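Local coordinates for probable adenylyl-sulfate kinase (Aeropyrum pernix, PDB 2YVU), which catalyses the ATP-dependent 3'-phosphorylation of adenosine 5'-phosphosulfate, giving 3'-phosphoadenylyl sulfate, the activated form of sulfate, at the interface of chains A and B. Coordinates in Å, arbitrary orientation; residue numbers count along the deposited sequence, not the author numbering. Chains: chain A/B, Probable adenylyl-sulfate kinase.

Contact 1: the interface of chains A and B. Residues chain A 43-45, 81, 86; chain B 80, 83-84.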
# COMPACT_ATOMS: atom_id res chain seq x y z
N ARG A 43 -10.17 9.90 -9.12
CA ARG A 43 -9.20 9.67 -8.05
C ARG A 43 -8.16 8.81 -8.74
O ARG A 43 -8.51 7.76 -9.29
CB ARG A 43 -9.81 8.85 -6.92
CG ARG A 43 -11.16 9.33 -6.44
CD ARG A 43 -10.99 10.22 -5.24
NE ARG A 43 -12.10 10.04 -4.31
CZ ARG A 43 -12.17 10.63 -3.12
NH1 ARG A 43 -11.19 11.44 -2.73
NH2 ARG A 43 -13.22 10.41 -2.33
N VAL A 44 -6.90 9.23 -8.71
CA VAL A 44 -5.82 8.49 -9.36
C VAL A 44 -4.57 8.42 -8.49
O VAL A 44 -4.26 9.35 -7.74
CB VAL A 44 -5.39 9.18 -10.67
CG1 VAL A 44 -4.40 8.28 -11.43
CG2 VAL A 44 -6.61 9.49 -11.55
N GLU A 45 -3.87 7.29 -8.56
CA GLU A 45 -2.61 7.14 -7.86
C GLU A 45 -1.64 6.48 -8.81
O GLU A 45 -1.98 5.48 -9.45
CB GLU A 45 -2.73 6.28 -6.62
CG GLU A 45 -3.52 6.94 -5.52
CD GLU A 45 -2.77 8.10 -4.90
OE1 GLU A 45 -1.57 8.24 -5.17
OE2 GLU A 45 -3.38 8.85 -4.13
N LEU A 81 -6.57 0.06 -3.19
CA LEU A 81 -6.95 1.38 -3.69
C LEU A 81 -8.08 1.24 -4.72
O LEU A 81 -9.09 1.96 -4.68
CB LEU A 81 -5.75 2.08 -4.32
CG LEU A 81 -4.67 2.65 -3.37
CD1 LEU A 81 -3.38 2.96 -4.14
CD2 LEU A 81 -5.19 3.92 -2.70
N VAL A 86 -10.36 3.96 -6.85
CA VAL A 86 -9.20 4.61 -7.41
C VAL A 86 -8.66 3.97 -8.68
O VAL A 86 -8.60 2.75 -8.80
CB VAL A 86 -8.06 4.63 -6.38
CG1 VAL A 86 -6.86 5.36 -6.94
CG2 VAL A 86 -8.55 5.26 -5.07
N LEU B 80 -2.20 6.68 1.46
CA LEU B 80 -2.78 6.63 0.11
C LEU B 80 -4.29 6.38 0.17
O LEU B 80 -5.07 7.05 -0.48
CB LEU B 80 -2.12 5.52 -0.74
CG LEU B 80 -0.65 5.67 -1.09
CD1 LEU B 80 -0.22 4.58 -2.09
CD2 LEU B 80 -0.42 7.01 -1.68
N ARG B 83 -6.18 9.54 1.64
CA ARG B 83 -6.19 10.70 0.77
C ARG B 83 -7.12 10.46 -0.39
O ARG B 83 -7.42 11.38 -1.15
CB ARG B 83 -4.77 11.07 0.30
CG ARG B 83 -4.15 10.26 -0.84
CD ARG B 83 -2.68 10.68 -0.95
NE ARG B 83 -1.96 10.17 -2.12
CZ ARG B 83 -0.64 10.28 -2.26
NH1 ARG B 83 0.08 10.90 -1.32
NH2 ARG B 83 -0.01 9.74 -3.30
N ASN B 84 -7.60 9.23 -0.54
CA ASN B 84 -8.55 8.95 -1.59
C ASN B 84 -9.94 8.71 -1.03
O ASN B 84 -10.77 8.02 -1.64
CB ASN B 84 -8.07 7.78 -2.45
CG ASN B 84 -7.03 8.21 -3.45
OD1 ASN B 84 -7.36 8.85 -4.45
ND2 ASN B 84 -5.76 7.91 -3.16
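A:Glu45, on strand 44-48 in extended backbone geometry, meets B:Arg83 and B:Asn84 where helix 64-83 of chain B ends and the chain turns into loop. This is one end of the two-fold interface between two P-loop kinase folds of the APS kinase family. The deposited assembly is a dimer; the structure alone does not show that this is the form in solution. B:Arg83 grips the carboxylate of A:Glu45 side-on. B:Arg83 NE lies 2.8 Å from A:Glu45 OE2, and B:Arg83 NH2 lies 2.9 Å from A:Glu45 OE1. Both bonds are nearly straight and use the syn sides of the carboxylate oxygens. The two planes are 24° apart, and the pair is a salt bridge. B:Asn84 ND2 comes to the anti side of A:Glu45 OE2 at 2.7 Å, with its amide turned 85° from the carboxylate. A:Glu45 OE2 thus accepts from both B:Arg83 NE and B:Asn84 ND2. B:Asn84 ND2 also donates to B:Leu80 O in its own chain, at 2.9 Å, which holds the amide in place. B:Leu80 CD2 lies over one face of the B:Arg83 guanidinium, toward its rim, and may help to hold it. A:Arg43 slides past B:Asn84 and sets its guanidinium face against the backbone, with B:Asn84 O 3.3 Å from A:Arg43 CZ. A:Val86 CG2 packs on B:Asn84 CB at 3.7 Å. A:Leu81 CD2 reaches B:Leu80 CB at 4.0 Å.

Contact 2: the interface of chains A and B. Residues chain A 55-56, 73, 77; chain B 55-56, 73, 77.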
# COMPACT_ATOMS: atom_id res chain seq x y z
N THR A 55 9.55 4.18 0.28
CA THR A 55 8.38 4.08 1.14
C THR A 55 7.95 2.67 1.55
O THR A 55 8.31 2.20 2.61
CB THR A 55 7.16 4.79 0.48
OG1 THR A 55 6.81 4.10 -0.73
CG2 THR A 55 7.48 6.27 0.19
N VAL A 56 7.19 2.00 0.69
CA VAL A 56 6.67 0.68 1.01
C VAL A 56 7.62 -0.49 0.80
O VAL A 56 7.45 -1.55 1.38
CB VAL A 56 5.35 0.42 0.23
CG1 VAL A 56 4.34 1.50 0.59
CG2 VAL A 56 5.61 0.43 -1.27
N ARG A 73 3.41 -7.17 -3.06
CA ARG A 73 3.05 -6.10 -2.17
C ARG A 73 2.38 -4.98 -2.93
O ARG A 73 1.36 -4.44 -2.50
CB ARG A 73 4.29 -5.59 -1.46
CG ARG A 73 4.02 -4.45 -0.56
CD ARG A 73 5.08 -4.43 0.49
NE ARG A 73 6.35 -4.13 -0.10
CZ ARG A 73 7.48 -4.75 0.19
NH1 ARG A 73 7.52 -5.74 1.07
NH2 ARG A 73 8.58 -4.37 -0.43
N ILE A 77 -1.57 -3.31 -2.62
CA ILE A 77 -1.81 -1.89 -2.41
C ILE A 77 -2.70 -1.41 -3.55
O ILE A 77 -3.63 -0.65 -3.35
CB ILE A 77 -0.49 -1.10 -2.42
CG1 ILE A 77 0.39 -1.55 -1.25
CG2 ILE A 77 -0.76 0.39 -2.42
CD1 ILE A 77 1.83 -0.95 -1.23
N THR B 55 0.28 -10.48 3.12
CA THR B 55 0.20 -9.63 1.95
C THR B 55 1.34 -8.64 1.70
O THR B 55 2.27 -8.93 0.95
CB THR B 55 -1.13 -8.85 1.95
OG1 THR B 55 -1.20 -8.01 3.11
CG2 THR B 55 -2.31 -9.81 1.99
N VAL B 56 1.29 -7.48 2.35
CA VAL B 56 2.30 -6.46 2.12
C VAL B 56 3.53 -6.60 2.99
O VAL B 56 4.59 -6.09 2.66
CB VAL B 56 1.71 -5.03 2.31
CG1 VAL B 56 0.48 -4.88 1.44
CG2 VAL B 56 1.40 -4.75 3.79
N ARG B 73 5.67 1.28 6.08
CA ARG B 73 4.96 0.81 4.91
C ARG B 73 3.44 0.92 5.15
O ARG B 73 2.69 1.38 4.27
CB ARG B 73 5.34 -0.64 4.61
CG ARG B 73 4.54 -1.22 3.49
CD ARG B 73 5.18 -2.44 2.89
NE ARG B 73 5.45 -3.47 3.87
CZ ARG B 73 6.66 -3.93 4.16
NH1 ARG B 73 7.73 -3.47 3.53
NH2 ARG B 73 6.79 -4.86 5.09
N ILE B 77 0.59 3.17 3.22
CA ILE B 77 -0.61 2.57 2.64
C ILE B 77 -1.86 3.25 3.20
O ILE B 77 -2.80 3.53 2.45
CB ILE B 77 -0.68 1.05 2.94
CG1 ILE B 77 0.45 0.33 2.21
CG2 ILE B 77 -2.00 0.49 2.46
CD1 ILE B 77 0.67 -1.14 2.64
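A:Arg73 and B:Arg73 cross at about a right angle close to the two-fold axis, and their guanidinium planes end up nearly parallel, 5° apart. They belong to helices 64-82 of chain A and 64-83 of chain B in this APS kinase, a member of the P-loop kinases, and lie in the middle of the interface between the two chains of the deposited dimer. Each guanidinium lays its NH1 over the rim of the other's face, and A:Arg73 NH1 and B:Arg73 NH1 are 3.4 Å apart. Two like charges so near would probably repel, and the backbone carbonyls opposite may offset this. B:Arg73 NH1 donates to A:Val56 O at 2.9 Å in a nearly straight bond. That oxygen lies in the guanidinium plane, while the donor is tilted 24° from the carbonyl plane. The twin bond, from A:Arg73 NH1 to B:Val56 O, is weak at 3.3 Å. Both arginine chains leave the helix with CG anti to the backbone N, then bend at chi3 (67° in A:Arg73), which swings the guanidinium back toward the facing carbonyl. Their aliphatic parts pack on valine: A:Arg73 CG is 3.7 Å from B:Val56 CB, and B:Arg73 CG meets A:Val56 CB in the same way. The valine and arginine side chains cross at about a right angle. One turn along each helix, the isoleucines meet obliquely, with A:Ile77 CG1 3.9 Å from B:Ile77 CD1.

Contact 3: the interface of chains A and B. Residues chain A 54-55, 58; chain B 69, 72.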
# COMPACT_ATOMS: atom_id res chain seq x y z
N THR A 54 11.51 4.40 -1.56
CA THR A 54 11.70 5.16 -0.34
C THR A 54 10.51 5.05 0.60
O THR A 54 10.46 5.74 1.61
CB THR A 54 11.95 6.66 -0.62
OG1 THR A 54 10.81 7.22 -1.29
CG2 THR A 54 13.19 6.84 -1.48
N THR A 55 9.55 4.18 0.28
CA THR A 55 8.38 4.08 1.14
C THR A 55 7.95 2.67 1.55
O THR A 55 8.31 2.20 2.61
CB THR A 55 7.16 4.79 0.48
OG1 THR A 55 6.81 4.10 -0.73
CG2 THR A 55 7.48 6.27 0.19
N GLU A 58 11.15 0.15 0.86
CA GLU A 58 12.42 0.82 1.13
C GLU A 58 13.71 0.05 1.42
O GLU A 58 14.79 0.54 1.10
CB GLU A 58 12.24 1.86 2.24
CG GLU A 58 13.48 2.72 2.45
CD GLU A 58 13.26 3.81 3.48
OE1 GLU A 58 13.68 4.96 3.22
OE2 GLU A 58 12.69 3.52 4.56
N ARG B 69 10.36 -0.83 9.34
CA ARG B 69 10.14 -0.77 7.91
C ARG B 69 8.70 -1.19 7.63
O ARG B 69 8.04 -0.64 6.75
CB ARG B 69 11.10 -1.69 7.17
CG ARG B 69 12.14 -0.95 6.35
CD ARG B 69 12.69 -1.82 5.24
NE ARG B 69 13.44 -2.96 5.75
CZ ARG B 69 14.67 -2.89 6.25
NH1 ARG B 69 15.30 -1.72 6.31
NH2 ARG B 69 15.26 -3.99 6.71
N LYS B 72 6.32 1.74 8.64
CA LYS B 72 6.40 2.88 7.73
C LYS B 72 5.62 2.55 6.46
O LYS B 72 4.99 3.42 5.85
CB LYS B 72 7.86 3.18 7.37
CG LYS B 72 8.01 4.28 6.34
CD LYS B 72 9.47 4.57 6.02
CE LYS B 72 9.59 5.83 5.16
NZ LYS B 72 11.01 6.07 4.78
O HOH W 1 9.26 0.68 4.64
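The loop of chain A that follows helix 49-53, with A:Thr54, A:Thr55 and A:Glu58, faces helix 64-83 of chain B, which presents B:Arg69 and B:Lys72. The patch belongs to the two-fold interface of the deposited dimer of this APS kinase. B:Lys72 is fully extended, its first torsion of 176° turning CG away from the backbone N, and this carries the amine to the chain A loop. B:Lys72 NZ lies 3.1 Å from A:Glu58 OE2 and forms a salt bridge. It comes from above the carboxylate plane, 40° out of it. A weak bond from B:Lys72 NZ to A:Glu58 OE1 spans 3.3 Å. The same amine donates to a backbone oxygen, with B:Lys72 NZ to A:Thr54 O at 3.2 Å and the donor tilted 31° from the carbonyl plane. The lysine and glutamate chains cross at about a right angle. With a methionine in place of B:Lys72, A:Glu58 would probably be left without its charge partner and A:Thr54 O without this donor. B:Arg69 NH1 is 6.1 Å from A:Glu58 OE2, too far for a bond, though the opposite charges may attract weakly. A water joins the two chains: it sits 2.7 Å from A:Thr55 O and 2.8 Å from B:Arg69 O.

Contacts 2 and 3 are neighbours, about 9 Å between their C-alpha centres, and share A:Thr55. The C-alpha centre of contact 1 lies about 14 Å from that of contact 2 and about 19 Å from that of contact 3. Helix 64-83 of chain B serves all three: contact 3 from its first half, contact 2 from its middle, contact 1 from its last turn and the residue after it. The two-fold symmetry gives contacts 1 and 3 a twin with the chains exchanged, while contact 2 lies near the axis. The centres stand about 16 to 21 Å from A:Ser94, the predicted phosphoserine site; their evident role is to join the chains.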